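Local coordinates for protein glucosamine--fructose-6-phosphate aminotransferase [isomerizing] (Francisella tularensis subsp. tularensis, PDB 3TBF) that probably catalyses formation of glucosamine 6-phosphate from fructose 6-phosphate and glutamine, and is present here as its C-terminal domain, built of two SIS units, at residues 131-137 and 147-153; 157-161 and 358-362; 239-243 and 258-262. All coordinates share one frame. Residue numbers count along the deposited sequence, not the author numbering.

How the interactions relate
Following the chain from the N terminus, interaction 1 comes first: 131-137 and 147-153 pair as neighbouring strands of the first SIS sheet and close a short loop that holds helix 142-146. Just beyond it, 157-161 opens interaction 2, which closes only at the C-terminal tail, 358-362, nearly two hundred residues later. Interaction 3 is nested inside that long loop, where helix 238-253 packs on strand 256-261 in the second SIS unit. Interactions 1 and 3 thus lie in different SIS units, their centres about 27 Å apart on opposite sides of the chain's centre, while interaction 2 ties the tail after helix 335-355 back to the loop after strand 149-152.

Interaction 1 (131-137 and 147-153); sequences GSMCICN and SDIAFMT
Residues 131-136 and 149-152 run as parallel strands, axes 4.6 Å apart and inclined by 19°. Met133 (selenomethionine), Ile135, Ile149 and Phe151 share one face; Cys134, Cys136, Ala150 and Met152 the other. Ser147 OG (chi1 m) sits 3.6 Å from Cys134 CB and bonds Leu143 O. Asp148 OD2 accepts Ser132 N (3.0 Å), and Asp148 N donates to Ser132 OG (chi1 p, 3.1 Å). Ile149 N reaches Ser132 O (3.2 Å), its O takes Cys134 N (2.8 Å), and its CG1 lies 3.6 Å from Met133 CB. Ala150 pairs with Cys134 (CA-CA 4.6 Å). Phe151 (chi1 t) continues the ladder, N to Cys134 O 2.9 Å, O to Cys136 N 3.1 Å. Selenomethionine Met152, chi1-chi3 all m, brings its CE to 3.7 Å from Asn137 C. Thr153 N donates to Cys136 O (3.0 Å), Thr153 OG1 to Asn137 OD1 (2.7 Å). This is one end of the five-stranded SIS-domain sheet, 149-152 outermost. Ile149 meets helix 47-52, Phe151 helix 165-184, Ala150 and Met152 helix 142-146; strand 103-109 pairs beyond 131-136.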
loop_
_atom_site.group_PDB
_atom_site.type_symbol
_atom_site.label_atom_id
_atom_site.label_comp_id
_atom_site.label_asym_id
_atom_site.label_seq_id
_atom_site.Cartn_x
_atom_site.Cartn_y
_atom_site.Cartn_z
ATOM N N GLY A 131 -5.250 -4.432 24.651
ATOM C CA GLY A 131 -3.856 -4.445 25.100
ATOM C C GLY A 131 -2.859 -4.294 23.966
ATOM O O GLY A 131 -3.245 -4.045 22.828
ATOM N N SER A 132 -1.580 -4.438 24.283
ATOM C CA SER A 132 -0.511 -4.266 23.299
ATOM C C SER A 132 0.543 -5.376 23.371
ATOM O O SER A 132 0.799 -5.967 24.432
ATOM C CB SER A 132 0.176 -2.915 23.486
ATOM O OG SER A 132 0.582 -2.752 24.834
HETATM N N MSE A 133 1.155 -5.644 22.223
HETATM C CA MSE A 133 2.225 -6.611 22.125
HETATM C C MSE A 133 3.274 -6.044 21.221
HETATM O O MSE A 133 2.962 -5.521 20.194
HETATM C CB MSE A 133 1.735 -7.927 21.546
HETATM C CG MSE A 133 2.883 -8.923 21.309
HETATM SE SE MSE A 133 2.257 -10.657 20.721
HETATM C CE MSE A 133 2.025 -10.280 18.765
ATOM N N CYS A 134 4.523 -6.182 21.595
ATOM C CA CYS A 134 5.615 -5.762 20.763
ATOM C C CYS A 134 6.359 -6.942 20.205
ATOM O O CYS A 134 6.717 -7.847 20.940
ATOM C CB CYS A 134 6.630 -4.956 21.572
ATOM S SG CYS A 134 7.910 -4.369 20.406
ATOM N N ILE A 135 6.622 -6.929 18.911
ATOM C CA ILE A 135 7.599 -7.860 18.333
ATOM C C ILE A 135 8.904 -7.101 18.177
ATOM O O ILE A 135 9.046 -6.294 17.258
ATOM C CB ILE A 135 7.175 -8.361 16.981
ATOM C CG1 ILE A 135 5.791 -8.955 17.100
ATOM C CG2 ILE A 135 8.196 -9.325 16.367
ATOM C CD1 ILE A 135 5.700 -10.209 16.606
ATOM N N CYS A 136 9.849 -7.327 19.097
ATOM C CA CYS A 136 11.040 -6.437 19.155
ATOM C C CYS A 136 12.294 -7.252 19.310
ATOM O O CYS A 136 12.223 -8.390 19.706
ATOM C CB CYS A 136 10.899 -5.355 20.257
ATOM S SG CYS A 136 12.406 -4.204 20.539
ATOM N N ASN A 137 13.427 -6.653 18.965
ATOM C CA ASN A 137 14.740 -7.298 19.049
ATOM C C ASN A 137 15.629 -6.856 20.238
ATOM O O ASN A 137 16.570 -7.555 20.606
ATOM C CB ASN A 137 15.536 -7.095 17.767
ATOM C CG ASN A 137 16.665 -8.116 17.634
ATOM O OD1 ASN A 137 16.426 -9.306 17.753
ATOM N ND2 ASN A 137 17.875 -7.650 17.384
ATOM N N SER A 147 4.778 -1.917 26.324
ATOM C CA SER A 147 3.765 -2.845 25.851
ATOM C C SER A 147 3.356 -3.816 26.962
ATOM O O SER A 147 4.100 -4.039 27.895
ATOM C CB SER A 147 4.284 -3.632 24.635
ATOM O OG SER A 147 4.608 -2.739 23.590
ATOM N N ASP A 148 2.178 -4.417 26.847
ATOM C CA ASP A 148 1.781 -5.436 27.804
ATOM C C ASP A 148 2.609 -6.691 27.675
ATOM O O ASP A 148 2.912 -7.326 28.663
ATOM C CB ASP A 148 0.330 -5.824 27.608
ATOM C CG ASP A 148 -0.606 -4.681 27.857
ATOM O OD1 ASP A 148 -0.241 -3.792 28.655
ATOM O OD2 ASP A 148 -1.697 -4.693 27.280
ATOM N N ILE A 149 2.946 -7.074 26.454
ATOM C CA ILE A 149 3.726 -8.268 26.233
ATOM C C ILE A 149 4.700 -8.076 25.078
ATOM O O ILE A 149 4.455 -7.314 24.152
ATOM C CB ILE A 149 2.803 -9.485 26.031
ATOM C CG1 ILE A 149 1.844 -9.317 24.860
ATOM C CG2 ILE A 149 1.910 -9.697 27.246
ATOM C CD1 ILE A 149 1.019 -10.598 24.652
ATOM N N ALA A 150 5.804 -8.778 25.135
ATOM C CA ALA A 150 6.849 -8.642 24.164
ATOM C C ALA A 150 7.259 -10.036 23.700
ATOM O O ALA A 150 7.622 -10.863 24.490
ATOM C CB ALA A 150 8.021 -7.949 24.782
ATOM N N PHE A 151 7.149 -10.291 22.417
ATOM C CA PHE A 151 7.764 -11.425 21.797
ATOM C C PHE A 151 9.109 -10.963 21.210
ATOM O O PHE A 151 9.135 -10.127 20.304
ATOM C CB PHE A 151 6.887 -11.974 20.698
ATOM C CG PHE A 151 7.451 -13.177 20.068
ATOM C CD1 PHE A 151 8.777 -13.193 19.612
ATOM C CD2 PHE A 151 6.718 -14.323 19.958
ATOM C CE1 PHE A 151 9.346 -14.322 19.036
ATOM C CE2 PHE A 151 7.302 -15.477 19.401
ATOM C CZ PHE A 151 8.617 -15.452 18.928
HETATM N N MSE A 152 10.215 -11.530 21.717
HETATM C CA MSE A 152 11.526 -11.099 21.320
HETATM C C MSE A 152 12.022 -11.963 20.152
HETATM O O MSE A 152 11.988 -13.163 20.210
HETATM C CB MSE A 152 12.507 -11.266 22.493
HETATM C CG MSE A 152 12.091 -10.588 23.795
HETATM SE SE MSE A 152 11.718 -8.666 23.535
HETATM C CE MSE A 152 13.579 -8.185 23.026
ATOM N N THR A 153 12.488 -11.323 19.097
ATOM C CA THR A 153 13.253 -11.977 18.072
ATOM C C THR A 153 14.670 -12.178 18.606
ATOM O O THR A 153 15.045 -11.594 19.587
ATOM C CB THR A 153 13.290 -11.120 16.800
ATOM O OG1 THR A 153 13.812 -9.814 17.132
ATOM C CG2 THR A 153 11.876 -10.978 16.197
HETATM O O HOH W 1 2.947 -2.752 21.167
HETATM O O HOH W 2 16.377 -10.068 21.482
#

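Interaction 2 (157-161 and 358-362); sequences VEIGV and DVDQP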
loop_
_atom_site.group_PDB
_atom_site.type_symbol
_atom_site.label_atom_id
_atom_site.label_comp_id
_atom_site.label_asym_id
_atom_site.label_seq_id
_atom_site.Cartn_x
_atom_site.Cartn_y
_atom_site.Cartn_z
ATOM N N VAL A 157 22.597 -8.059 16.744
ATOM C CA VAL A 157 22.729 -6.666 16.346
ATOM C C VAL A 157 22.948 -6.566 14.845
ATOM O O VAL A 157 23.604 -7.454 14.265
ATOM C CB VAL A 157 23.981 -6.037 17.059
ATOM C CG1 VAL A 157 24.063 -4.544 16.780
ATOM C CG2 VAL A 157 23.962 -6.331 18.576
ATOM N N GLU A 158 22.457 -5.486 14.236
ATOM C CA GLU A 158 22.664 -5.192 12.803
ATOM C C GLU A 158 23.515 -3.933 12.503
ATOM O O GLU A 158 23.205 -2.852 12.974
ATOM C CB GLU A 158 21.313 -5.002 12.098
ATOM C CG GLU A 158 20.598 -6.302 11.754
ATOM C CD GLU A 158 19.347 -6.105 10.897
ATOM O OE1 GLU A 158 18.892 -4.944 10.736
ATOM O OE2 GLU A 158 18.815 -7.116 10.376
ATOM N N ILE A 159 24.569 -4.085 11.702
ATOM C CA ILE A 159 25.375 -2.965 11.238
ATOM C C ILE A 159 25.146 -2.701 9.733
ATOM O O ILE A 159 25.489 -1.648 9.231
ATOM C CB ILE A 159 26.871 -3.217 11.612
ATOM C CG1 ILE A 159 27.041 -3.101 13.138
ATOM C CG2 ILE A 159 27.842 -2.237 10.912
ATOM C CD1 ILE A 159 28.364 -3.568 13.646
ATOM N N GLY A 160 24.508 -3.626 9.022
ATOM C CA GLY A 160 24.188 -3.412 7.616
ATOM C C GLY A 160 23.252 -2.218 7.464
ATOM O O GLY A 160 22.396 -1.982 8.309
ATOM N N VAL A 161 23.432 -1.457 6.400
ATOM C CA VAL A 161 22.541 -0.346 6.138
ATOM C C VAL A 161 21.100 -0.922 6.060
ATOM O O VAL A 161 20.187 -0.419 6.726
ATOM C CB VAL A 161 22.906 0.447 4.826
ATOM C CG1 VAL A 161 21.800 1.464 4.495
ATOM C CG2 VAL A 161 24.237 1.150 4.973
ATOM N N ASP A 358 27.420 1.995 -0.391
ATOM C CA ASP A 358 27.840 1.545 0.942
ATOM C C ASP A 358 26.892 0.446 1.342
ATOM O O ASP A 358 25.671 0.573 1.166
ATOM C CB ASP A 358 27.751 2.686 1.989
ATOM C CG ASP A 358 28.963 3.627 1.952
ATOM O OD1 ASP A 358 30.082 3.167 1.595
ATOM O OD2 ASP A 358 28.788 4.830 2.284
ATOM N N VAL A 359 27.412 -0.651 1.862
ATOM C CA VAL A 359 26.487 -1.641 2.364
ATOM C C VAL A 359 26.417 -1.581 3.872
ATOM O O VAL A 359 25.411 -1.896 4.448
ATOM C CB VAL A 359 26.757 -3.038 1.798
ATOM C CG1 VAL A 359 26.345 -3.045 0.335
ATOM C CG2 VAL A 359 28.213 -3.431 1.988
ATOM N N ASP A 360 27.481 -1.151 4.514
ATOM C CA ASP A 360 27.485 -1.111 5.955
ATOM C C ASP A 360 27.205 0.315 6.455
ATOM O O ASP A 360 27.376 1.291 5.720
ATOM C CB ASP A 360 28.827 -1.630 6.472
ATOM C CG ASP A 360 28.978 -3.161 6.322
ATOM O OD1 ASP A 360 27.950 -3.898 6.206
ATOM O OD2 ASP A 360 30.155 -3.614 6.340
ATOM N N GLN A 361 26.739 0.422 7.699
ATOM C CA GLN A 361 26.567 1.717 8.352
ATOM C C GLN A 361 27.933 2.167 8.878
ATOM O O GLN A 361 28.883 1.367 8.955
ATOM C CB GLN A 361 25.573 1.640 9.519
ATOM C CG GLN A 361 24.166 1.091 9.205
ATOM C CD GLN A 361 23.379 0.741 10.495
ATOM O OE1 GLN A 361 23.439 1.481 11.479
ATOM N NE2 GLN A 361 22.656 -0.380 10.490
ATOM N N PRO A 362 28.061 3.452 9.197
ATOM C CA PRO A 362 29.187 3.960 9.976
ATOM C C PRO A 362 29.279 3.405 11.408
ATOM O O PRO A 362 30.363 3.401 11.998
ATOM C CB PRO A 362 28.916 5.463 10.026
ATOM C CG PRO A 362 27.916 5.753 8.921
ATOM C CD PRO A 362 27.541 4.459 8.271
#
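Gln361 does most of the side-chain work. With chi1 m and chi2 t it stretches along the opposing backbone, and NE2 donates to Gly160 O at 2.7 Å; on the way, Gln361 CG passes 3.8 Å from Val161 CA. The backbones pair as well: Gln361 N donates to Ile159 O (2.9 Å) and Val161 N to Val359 O (2.8 Å). These two bonds flank Gly160 and Asp360, whose CA atoms are 4.3 Å apart, a lone antiparallel bridge of the non-hydrogen-bonded kind between two loops. Within this double-SIS fold it ties the tail after helix 335-355 to the loop between strand 149-152 and helix 165-184. Val161, chi1 t, lays CG2 3.2 Å from Asp360 O. Asp360 points its CB away, and its m rotamer (chi1 -73°) carries the carboxylate to the backbone N of Tyr13 and Met14, at the start of helix 13-19. Glu158, also m, swings its OE2 instead to the N atoms of Thr164 and Ala166, while Glu17 accepts from the N of Ile159 and Gly160.

Interaction 3 (239-243 and 258-262); sequences YPIAI and EAYPS
Set one turn of alpha helix, 239-243, beside an extended strand, 258-261, running almost exactly the other way: the two directions differ by 170° and the axes approach to 7.5 Å. The helical turn is closed by Ile243 N to Tyr239 O at 2.9 Å. Two register points fix the pair, Ile243 against Ala259 (CA to CA 4.9 Å) and Tyr239 against Pro261 (5.4 Å); apolar side-chain packing and one CH-pi contact join them. At the first, the Ala259 methyl is the bump. Its CB settles into the shallow hollow between Ala242 and Ile243, 3.4 Å from Ile243 CA, 3.7 Å from Ile243 CG1, 3.7 Å from Ala242 O and 4.2 Å from Ala242 CB; Ala242 and Ala259 meet with methyl groups alone, consistent with the close axes. At the second, Tyr239, chi1 t, lays its ring along the strand as a flat wall. Pro261 lies over one face in a CH-pi contact, its CG 3.8 Å from the Tyr239 ring centroid and 13° off the normal, while Tyr239 CE1 lies 3.5 Å from Pro261 CD and 3.3 Å from Pro261 N. Ala259 O comes to the ring edge, 4.2 Å from Tyr239 CE1. Glu258 and Tyr260 point CA-to-CB away from the helix; Tyr260 OH donates weakly to Glu258 OE1 (2.7 Å), which also bonds His256 of the second subunit. Phe232 of the adjacent strand 229-234 touches both Ala242 and Ala259. Helix 238-253 thus covers strands 229-234 and 256-261, the beta-alpha-beta crossover that starts the parallel, Rossmann-like sheet of a SIS domain, strand order 2-1-3-4-5.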
loop_
_atom_site.group_PDB
_atom_site.type_symbol
_atom_site.label_atom_id
_atom_site.label_comp_id
_atom_site.label_asym_id
_atom_site.label_seq_id
_atom_site.Cartn_x
_atom_site.Cartn_y
_atom_site.Cartn_z
ATOM N N TYR A 239 3.718 -10.677 -2.344
ATOM C CA TYR A 239 3.661 -9.287 -2.700
ATOM C C TYR A 239 4.484 -8.496 -1.701
ATOM O O TYR A 239 5.447 -7.840 -2.103
ATOM C CB TYR A 239 2.207 -8.761 -2.934
ATOM C CG TYR A 239 2.074 -7.245 -3.011
ATOM C CD1 TYR A 239 2.956 -6.488 -3.768
ATOM C CD2 TYR A 239 1.073 -6.573 -2.310
ATOM C CE1 TYR A 239 2.868 -5.068 -3.820
ATOM C CE2 TYR A 239 0.971 -5.155 -2.352
ATOM C CZ TYR A 239 1.878 -4.417 -3.109
ATOM O OH TYR A 239 1.775 -3.039 -3.164
ATOM N N PRO A 240 4.181 -8.605 -0.395
ATOM C CA PRO A 240 5.022 -7.906 0.575
ATOM C C PRO A 240 6.472 -8.346 0.528
ATOM O O PRO A 240 7.376 -7.583 0.901
ATOM C CB PRO A 240 4.402 -8.260 1.921
ATOM C CG PRO A 240 3.043 -8.799 1.680
ATOM C CD PRO A 240 2.974 -9.212 0.206
ATOM N N ILE A 241 6.734 -9.595 0.153
ATOM C CA ILE A 241 8.116 -10.030 0.030
ATOM C C ILE A 241 8.781 -9.272 -1.133
ATOM O O ILE A 241 9.941 -8.854 -1.022
ATOM C CB ILE A 241 8.190 -11.554 -0.162
ATOM C CG1 ILE A 241 7.698 -12.273 1.118
ATOM C CG2 ILE A 241 9.616 -12.067 -0.613
ATOM C CD1 ILE A 241 8.309 -11.824 2.360
ATOM N N ALA A 242 8.049 -9.078 -2.236
ATOM C CA ALA A 242 8.530 -8.248 -3.350
ATOM C C ALA A 242 8.788 -6.804 -2.944
ATOM O O ALA A 242 9.787 -6.190 -3.331
ATOM C CB ALA A 242 7.541 -8.310 -4.559
ATOM N N ILE A 243 7.873 -6.247 -2.170
ATOM C CA ILE A 243 8.031 -4.889 -1.649
ATOM C C ILE A 243 9.278 -4.796 -0.803
ATOM O O ILE A 243 9.999 -3.805 -0.873
ATOM C CB ILE A 243 6.886 -4.522 -0.744
ATOM C CG1 ILE A 243 5.590 -4.369 -1.531
ATOM C CG2 ILE A 243 7.175 -3.203 0.016
ATOM C CD1 ILE A 243 4.459 -4.002 -0.619
ATOM N N GLU A 258 10.705 -0.576 -7.560
ATOM C CA GLU A 258 9.356 -0.542 -7.085
ATOM C C GLU A 258 8.650 -1.881 -7.256
ATOM O O GLU A 258 8.806 -2.578 -8.303
ATOM C CB GLU A 258 8.588 0.512 -7.880
ATOM C CG GLU A 258 7.243 0.823 -7.229
ATOM C CD GLU A 258 6.432 1.837 -8.001
ATOM O OE1 GLU A 258 6.897 2.171 -9.121
ATOM O OE2 GLU A 258 5.342 2.253 -7.511
ATOM N N ALA A 259 7.825 -2.210 -6.257
ATOM C CA ALA A 259 7.064 -3.459 -6.233
ATOM C C ALA A 259 5.609 -3.255 -6.578
ATOM O O ALA A 259 4.986 -2.299 -6.119
ATOM C CB ALA A 259 7.167 -4.134 -4.888
ATOM N N TYR A 260 5.076 -4.196 -7.343
ATOM C CA TYR A 260 3.651 -4.209 -7.712
ATOM C C TYR A 260 3.082 -5.594 -7.442
ATOM O O TYR A 260 3.791 -6.585 -7.636
ATOM C CB TYR A 260 3.500 -3.883 -9.175
ATOM C CG TYR A 260 3.860 -2.442 -9.545
ATOM C CD1 TYR A 260 2.898 -1.421 -9.510
ATOM C CD2 TYR A 260 5.140 -2.122 -10.000
ATOM C CE1 TYR A 260 3.223 -0.131 -9.873
ATOM C CE2 TYR A 260 5.482 -0.853 -10.343
ATOM C CZ TYR A 260 4.525 0.153 -10.301
ATOM O OH TYR A 260 4.893 1.441 -10.698
ATOM N N PRO A 261 1.834 -5.672 -6.942
ATOM C CA PRO A 261 1.174 -6.984 -6.885
ATOM C C PRO A 261 0.987 -7.406 -8.315
ATOM O O PRO A 261 0.549 -6.583 -9.116
ATOM C CB PRO A 261 -0.197 -6.694 -6.242
ATOM C CG PRO A 261 -0.313 -5.220 -6.073
ATOM C CD PRO A 261 0.888 -4.557 -6.700
ATOM N N SER A 262 1.342 -8.635 -8.655
ATOM C CA SER A 262 1.347 -9.044 -10.063
ATOM C C SER A 262 0.011 -8.878 -10.800
ATOM O O SER A 262 -0.006 -8.655 -12.009
ATOM C CB SER A 262 1.814 -10.479 -10.168
ATOM O OG SER A 262 2.951 -10.662 -9.334
#